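Local coordinates for glycine oxidase (Bacillus cereus ATCC 14579, PDB 7CYX), which probably catalyses the FAD-dependent oxidation of glycine by oxygen to glyoxylate, hydrogen peroxide and ammonium, a reaction that feeds thiamine diphosphate biosynthesis, at residues 7-12 and 205-210; 88-93 and 151-156. All coordinates share one frame; numbering follows the deposited sequence.

Contact 1 (7-12 and 205-210). With FAD (flavin-adenine dinucleotide), chain C.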
loop_
_atom_site.group_PDB
_atom_site.type_symbol
_atom_site.label_atom_id
_atom_site.label_comp_id
_atom_site.label_asym_id
_atom_site.label_seq_id
_atom_site.Cartn_x
_atom_site.Cartn_y
_atom_site.Cartn_z
ATOM N N VAL A 7 -6.095 -18.796 22.176
ATOM C CA VAL A 7 -5.247 -19.545 21.264
ATOM C C VAL A 7 -3.974 -18.746 20.950
ATOM O O VAL A 7 -4.029 -17.569 20.593
ATOM C CB VAL A 7 -6.014 -20.025 20.013
ATOM C CG1 VAL A 7 -7.459 -19.538 19.979
ATOM C CG2 VAL A 7 -5.294 -19.711 18.714
ATOM N N ALA A 8 -2.830 -19.417 21.143
ATOM C CA ALA A 8 -1.558 -19.072 20.497
ATOM C C ALA A 8 -1.527 -19.692 19.096
ATOM O O ALA A 8 -1.896 -20.859 18.915
ATOM C CB ALA A 8 -0.393 -19.553 21.313
ATOM N N ILE A 9 -1.091 -18.891 18.121
ATOM C CA ILE A 9 -0.977 -19.289 16.728
ATOM C C ILE A 9 0.516 -19.274 16.382
ATOM O O ILE A 9 1.195 -18.271 16.563
ATOM C CB ILE A 9 -1.821 -18.356 15.836
ATOM C CG1 ILE A 9 -3.299 -18.438 16.225
ATOM C CG2 ILE A 9 -1.603 -18.624 14.356
ATOM C CD1 ILE A 9 -4.161 -17.307 15.698
ATOM N N ILE A 10 1.012 -20.425 15.931
ATOM C CA ILE A 10 2.389 -20.582 15.568
ATOM C C ILE A 10 2.513 -20.212 14.095
ATOM O O ILE A 10 2.097 -20.990 13.203
ATOM C CB ILE A 10 2.885 -22.012 15.852
ATOM C CG1 ILE A 10 2.593 -22.415 17.290
ATOM C CG2 ILE A 10 4.362 -22.135 15.529
ATOM C CD1 ILE A 10 3.277 -23.682 17.711
ATOM N N GLY A 11 3.065 -19.016 13.863
ATOM C CA GLY A 11 3.362 -18.553 12.526
ATOM C C GLY A 11 2.503 -17.369 12.135
ATOM O O GLY A 11 1.280 -17.412 12.312
ATOM N N GLY A 12 3.168 -16.358 11.557
ATOM C CA GLY A 12 2.617 -15.060 11.205
ATOM C C GLY A 12 2.554 -14.822 9.704
ATOM O O GLY A 12 2.535 -13.661 9.251
ATOM N N VAL A 205 -2.601 -23.346 17.396
ATOM C CA VAL A 205 -2.699 -23.612 15.977
ATOM C C VAL A 205 -1.307 -23.557 15.329
ATOM O O VAL A 205 -0.590 -22.548 15.419
ATOM C CB VAL A 205 -3.652 -22.637 15.277
ATOM C CG1 VAL A 205 -3.880 -23.073 13.842
ATOM C CG2 VAL A 205 -4.971 -22.500 16.027
ATOM N N ILE A 206 -0.969 -24.650 14.639
ATOM C CA ILE A 206 0.255 -24.799 13.879
ATOM C C ILE A 206 0.023 -24.228 12.482
ATOM O O ILE A 206 -0.620 -24.880 11.665
ATOM C CB ILE A 206 0.678 -26.281 13.811
ATOM C CG1 ILE A 206 0.910 -26.884 15.194
ATOM C CG2 ILE A 206 1.912 -26.459 12.940
ATOM C CD1 ILE A 206 1.137 -28.382 15.169
ATOM N N ALA A 207 0.580 -23.034 12.228
ATOM C CA ALA A 207 0.520 -22.352 10.955
ATOM C C ALA A 207 1.932 -21.976 10.483
ATOM O O ALA A 207 2.187 -20.812 10.151
ATOM C CB ALA A 207 -0.335 -21.120 11.115
ATOM N N GLY A 208 2.845 -22.958 10.463
ATOM C CA GLY A 208 4.290 -22.728 10.292
ATOM C C GLY A 208 4.773 -22.912 8.859
ATOM O O GLY A 208 5.965 -23.110 8.621
ATOM N N GLY A 209 3.870 -22.765 7.895
ATOM C CA GLY A 209 4.134 -23.044 6.486
ATOM C C GLY A 209 5.079 -24.218 6.292
ATOM O O GLY A 209 4.884 -25.268 6.891
ATOM N N SER A 210 6.144 -23.975 5.511
ATOM C CA SER A 210 7.187 -24.952 5.139
ATOM C C SER A 210 7.911 -25.582 6.341
ATOM O O SER A 210 8.630 -26.550 6.154
ATOM C CB SER A 210 8.196 -24.309 4.225
ATOM O OG SER A 210 7.651 -24.068 2.937
HETATM P PA FAD C . 4.275 -18.702 5.406
HETATM O O1A FAD C . 3.875 -17.416 4.798
HETATM O O2A FAD C . 5.629 -19.237 5.035
HETATM O O5B FAD C . 4.083 -18.540 6.959
HETATM C C5B FAD C . 4.706 -19.426 7.830
HETATM C C4B FAD C . 5.253 -18.551 8.925
HETATM O O4B FAD C . 5.474 -19.362 10.062
HETATM C C3B FAD C . 6.588 -17.939 8.564
HETATM O O3B FAD C . 6.447 -16.506 8.685
HETATM C C2B FAD C . 7.587 -18.481 9.582
HETATM O O2B FAD C . 8.428 -17.441 10.099
HETATM C C1B FAD C . 6.687 -18.936 10.692
HETATM N N9A FAD C . 7.192 -20.032 11.515
HETATM C C8A FAD C . 7.561 -21.247 11.063
HETATM N N7A FAD C . 7.956 -22.024 12.089
HETATM C C5A FAD C . 7.789 -21.312 13.215
HETATM C C6A FAD C . 8.014 -21.568 14.635
HETATM N N6A FAD C . 8.501 -22.777 14.988
HETATM N N1A FAD C . 7.766 -20.563 15.516
HETATM C C2A FAD C . 7.314 -19.376 15.092
HETATM N N3A FAD C . 7.086 -19.070 13.794
HETATM C C4A FAD C . 7.291 -19.995 12.836
HETATM N N1 FAD C . -0.708 -18.619 -3.568
HETATM C C2 FAD C . -1.849 -18.208 -4.209
HETATM O O2 FAD C . -2.923 -18.455 -3.609
HETATM N N3 FAD C . -1.829 -17.570 -5.405
HETATM C C4 FAD C . -0.651 -17.271 -5.996
HETATM O O4 FAD C . -0.569 -16.642 -7.084
HETATM C C4X FAD C . 0.610 -17.719 -5.354
HETATM N N5 FAD C . 1.806 -17.497 -5.912
HETATM C C5X FAD C . 2.939 -17.890 -5.297
HETATM C C6 FAD C . 4.160 -17.615 -5.888
HETATM C C7 FAD C . 5.333 -18.022 -5.277
HETATM C C7M FAD C . 6.675 -17.739 -5.928
HETATM C C8 FAD C . 5.293 -18.717 -3.995
HETATM C C8M FAD C . 6.570 -19.158 -3.292
HETATM C C9 FAD C . 4.094 -18.979 -3.416
HETATM C C9A FAD C . 2.908 -18.599 -4.001
HETATM N N10 FAD C . 1.675 -18.847 -3.381
HETATM C C10 FAD C . 0.513 -18.425 -4.068
HETATM C "C1'" FAD C . 1.527 -19.630 -2.147
HETATM C "C2'" FAD C . 1.444 -18.915 -0.836
HETATM O "O2'" FAD C . 2.621 -18.100 -0.707
HETATM C "C3'" FAD C . 1.407 -19.971 0.254
HETATM O "O3'" FAD C . 0.575 -21.114 -0.105
HETATM C "C4'" FAD C . 1.040 -19.258 1.561
HETATM O "O4'" FAD C . 1.855 -18.085 1.733
HETATM C "C5'" FAD C . 1.290 -20.106 2.778
HETATM O "O5'" FAD C . 1.142 -19.265 3.906
HETATM P P FAD C . 1.606 -19.787 5.338
HETATM O O1P FAD C . 1.190 -21.198 5.539
HETATM O O2P FAD C . 1.239 -18.717 6.332
HETATM O O3P FAD C . 3.201 -19.867 5.047
#

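Contact 2 (88-93 and 151-156)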
loop_
_atom_site.group_PDB
_atom_site.type_symbol
_atom_site.label_atom_id
_atom_site.label_comp_id
_atom_site.label_asym_id
_atom_site.label_seq_id
_atom_site.Cartn_x
_atom_site.Cartn_y
_atom_site.Cartn_z
ATOM N N ILE A 88 -5.631 -4.155 0.422
ATOM C CA ILE A 88 -4.991 -5.448 0.045
ATOM C C ILE A 88 -4.819 -5.575 -1.467
ATOM O O ILE A 88 -4.391 -6.618 -1.902
ATOM C CB ILE A 88 -5.802 -6.625 0.618
ATOM C CG1 ILE A 88 -7.167 -6.753 -0.056
ATOM C CG2 ILE A 88 -5.934 -6.506 2.117
ATOM C CD1 ILE A 88 -7.871 -8.034 0.245
ATOM N N GLY A 89 -5.144 -4.542 -2.220
ATOM C CA GLY A 89 -4.989 -4.609 -3.678
ATOM C C GLY A 89 -5.963 -5.567 -4.330
ATOM O O GLY A 89 -5.634 -6.082 -5.381
ATOM N N TYR A 90 -7.129 -5.790 -3.739
ATOM C CA TYR A 90 -8.078 -6.712 -4.398
ATOM C C TYR A 90 -8.448 -6.145 -5.758
ATOM O O TYR A 90 -8.861 -5.009 -5.848
ATOM C CB TYR A 90 -9.369 -6.904 -3.614
ATOM C CG TYR A 90 -10.330 -7.806 -4.337
ATOM C CD1 TYR A 90 -9.967 -9.093 -4.673
ATOM C CD2 TYR A 90 -11.575 -7.363 -4.729
ATOM C CE1 TYR A 90 -10.825 -9.931 -5.352
ATOM C CE2 TYR A 90 -12.450 -8.190 -5.407
ATOM C CZ TYR A 90 -12.074 -9.478 -5.721
ATOM O OH TYR A 90 -12.924 -10.294 -6.391
ATOM N N GLU A 91 -8.327 -6.970 -6.781
ATOM C CA GLU A 91 -8.621 -6.543 -8.161
ATOM C C GLU A 91 -9.322 -7.693 -8.868
ATOM O O GLU A 91 -8.930 -8.817 -8.661
ATOM C CB GLU A 91 -7.306 -6.249 -8.868
ATOM C CG GLU A 91 -7.449 -5.320 -10.045
ATOM C CD GLU A 91 -6.264 -4.406 -10.252
ATOM O OE1 GLU A 91 -6.167 -3.419 -9.528
ATOM O OE2 GLU A 91 -5.456 -4.693 -11.130
ATOM N N GLU A 92 -10.336 -7.385 -9.659
ATOM C CA GLU A 92 -11.075 -8.424 -10.402
ATOM C C GLU A 92 -11.240 -7.944 -11.835
ATOM O O GLU A 92 -12.317 -7.485 -12.173
ATOM C CB GLU A 92 -12.441 -8.674 -9.776
ATOM C CG GLU A 92 -13.182 -9.810 -10.439
ATOM C CD GLU A 92 -14.561 -10.086 -9.888
ATOM O OE1 GLU A 92 -15.479 -10.283 -10.680
ATOM O OE2 GLU A 92 -14.701 -10.107 -8.672
ATOM N N LYS A 93 -10.182 -8.023 -12.623
ATOM C CA LYS A 93 -10.289 -7.594 -14.032
ATOM C C LYS A 93 -10.171 -8.828 -14.922
ATOM O O LYS A 93 -9.955 -8.665 -16.108
ATOM C CB LYS A 93 -9.217 -6.547 -14.340
ATOM C CG LYS A 93 -9.487 -5.158 -13.790
ATOM C CD LYS A 93 -10.956 -4.912 -13.543
ATOM C CE LYS A 93 -11.289 -3.507 -13.092
ATOM N NZ LYS A 93 -12.735 -3.208 -13.235
ATOM N N GLY A 151 -9.313 -12.754 -10.347
ATOM C CA GLY A 151 -8.610 -11.534 -9.941
ATOM C C GLY A 151 -7.448 -11.862 -9.042
ATOM O O GLY A 151 -7.051 -13.011 -8.987
ATOM N N HIS A 152 -6.943 -10.869 -8.338
ATOM C CA HIS A 152 -5.784 -11.142 -7.473
ATOM C C HIS A 152 -5.699 -10.085 -6.382
ATOM O O HIS A 152 -6.449 -9.117 -6.416
ATOM C CB HIS A 152 -4.513 -11.152 -8.319
ATOM C CG HIS A 152 -4.374 -9.944 -9.168
ATOM N ND1 HIS A 152 -3.314 -9.095 -9.055
ATOM C CD2 HIS A 152 -5.172 -9.426 -10.116
ATOM C CE1 HIS A 152 -3.454 -8.115 -9.917
ATOM N NE2 HIS A 152 -4.580 -8.294 -10.574
ATOM N N VAL A 153 -4.794 -10.311 -5.446
ATOM C CA VAL A 153 -4.550 -9.375 -4.326
ATOM C C VAL A 153 -3.043 -9.213 -4.154
ATOM O O VAL A 153 -2.281 -9.822 -4.891
ATOM C CB VAL A 153 -5.175 -9.923 -3.037
ATOM C CG1 VAL A 153 -6.677 -9.770 -3.042
ATOM C CG2 VAL A 153 -4.780 -11.366 -2.801
ATOM N N ILE A 154 -2.657 -8.352 -3.230
ATOM C CA ILE A 154 -1.225 -8.191 -2.891
ATOM C C ILE A 154 -1.014 -9.008 -1.620
ATOM O O ILE A 154 -1.383 -8.540 -0.552
ATOM C CB ILE A 154 -0.871 -6.708 -2.744
ATOM C CG1 ILE A 154 -1.032 -6.000 -4.084
ATOM C CG2 ILE A 154 0.528 -6.544 -2.195
ATOM C CD1 ILE A 154 -1.392 -4.563 -3.965
ATOM N N ALA A 155 -0.472 -10.208 -1.788
ATOM C CA ALA A 155 -0.270 -11.192 -0.709
ATOM C C ALA A 155 0.264 -10.560 0.572
ATOM O O ALA A 155 -0.350 -10.753 1.594
ATOM C CB ALA A 155 0.612 -12.304 -1.194
ATOM N N PRO A 156 1.410 -9.861 0.580
ATOM C CA PRO A 156 1.925 -9.290 1.826
ATOM C C PRO A 156 0.962 -8.268 2.454
ATOM O O PRO A 156 0.985 -8.088 3.646
ATOM C CB PRO A 156 3.253 -8.596 1.476
ATOM C CG PRO A 156 3.521 -8.911 0.004
ATOM C CD PRO A 156 2.307 -9.628 -0.560
#

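Contact 1 (7-12 and 205-210)
Val7 and Val205 meet methyl to methyl, CG2 of Val7 lying 3.9 Å from CG2 of Val205, on the face of the sheet that also carries Ile9. Val205 has CG1 anti to its backbone N (chi1 -172°), which leaves CG2 beside that N and turned to Val7. Ile9 adds a looser apolar contact, its CG1 4.3 Å from Val205 CB, while its CG2 reaches the methyl of Ala207. Helix 14-25 packs on this face, with Leu23 against Val7 and Val19 and Ala20 against Ile9. Ile10 and Ile206 point to the other face, where both touch Leu215 of helix 213-216. Ile10 has CG1 beside its backbone N (chi1 -53°), which puts CG2 anti to that N and against the adenine, 3.7 Å from FAD N1A. Its CB and CG1 lie next to the carbonyl oxygen of Val205. The backbones run parallel: Val205 N donates to Ala8 O at 3.0 Å, and Ile10 N to Val205 O at 2.7 Å in a nearly straight bond of 171°. Past the strand ends the side chains give way to glycines. With none on Gly11, its CA comes within 3.5 Å of Ala207 O and 3.3 Å of FAD O4B, and Gly209 N lies 3.4 Å from FAD C5B. Gly12 N bonds Glu34, whose other carboxylate oxygen bonds FAD. Two neighbouring parallel strands ending in glycine turns beside the adenosine and pyrophosphate are characteristic of the Rossmann-type dinucleotide fold, and Gly11 is consistent with the first glycine of its GxGxxG motif.

Contact 2 (88-93 and 151-156)
Val153 packs its CG1 methyl between Ile88 and Tyr90: CG1 is 3.9 Å from Ile88 CD1 and sits in the plane of the Tyr90 ring, 3.7 Å from its CD1 edge. Ile88 and Val153 lie side by side and point the same way, whereas the ring crosses the valine obliquely. Beyond Val153, Ile154 lays its CD1 over Gly89 CA at 3.6 Å, an approach open because Gly89 has no side chain. This inner part is pinned by Ile154 N donating to Ile88 O at 2.8 Å, in a bond of 171°. Ile88 also reaches Ala77 on helix 73-84 and Leu158 and Ala161 on helix 155-168. Further along, the two chains run antiparallel and form one hydrogen-bonded pair, Glu91 with His152, each backbone N giving a 2.9 Å bond to the other residue's O. This isolated bridge extends the short pairing of strands 49-50 and 151-152, and two residues past His152, Ile154 takes the N-cap position of helix 155-168. Within the bridge the side chain of Glu91 bends at chi2 (146°) and runs beside the buried His152, whose ND1 is bonded to Lys256. The looser side is that of the partly exposed glutamates' carboxylate ends. Glu91 OE2 stays 3.7 Å from His152 NE2, too far for a hydrogen bond, with carboxylate and imidazole planes 85° apart. Glu92 turns away from 151-156, and its OE2 accepts at the anti lone pair from Tyr90 OH, 2.9 Å away, which also bonds Arg70.

From the N terminus the chain first lays down strand 5-10, then passes helix 73-84 to reach 88-93. Contact 2 closes the smaller loop, 57 residues long, bringing the connection before strand 95-99 to strand 151-152 and the start of helix 155-168. Contact 1 closes only later, when strand 203-206 returns beside strand 5-10 after 192 intervening residues, so contact 2 nests inside its loop and the two do not cross. Their centres are 24 Å apart, on opposite sides of the chain's centre, and their nearest atoms about 8 Å apart. FAD runs from contact 1, at its adenosine end, toward contact 2, where the side chain of His152 stays about 7 Å from the flavin end.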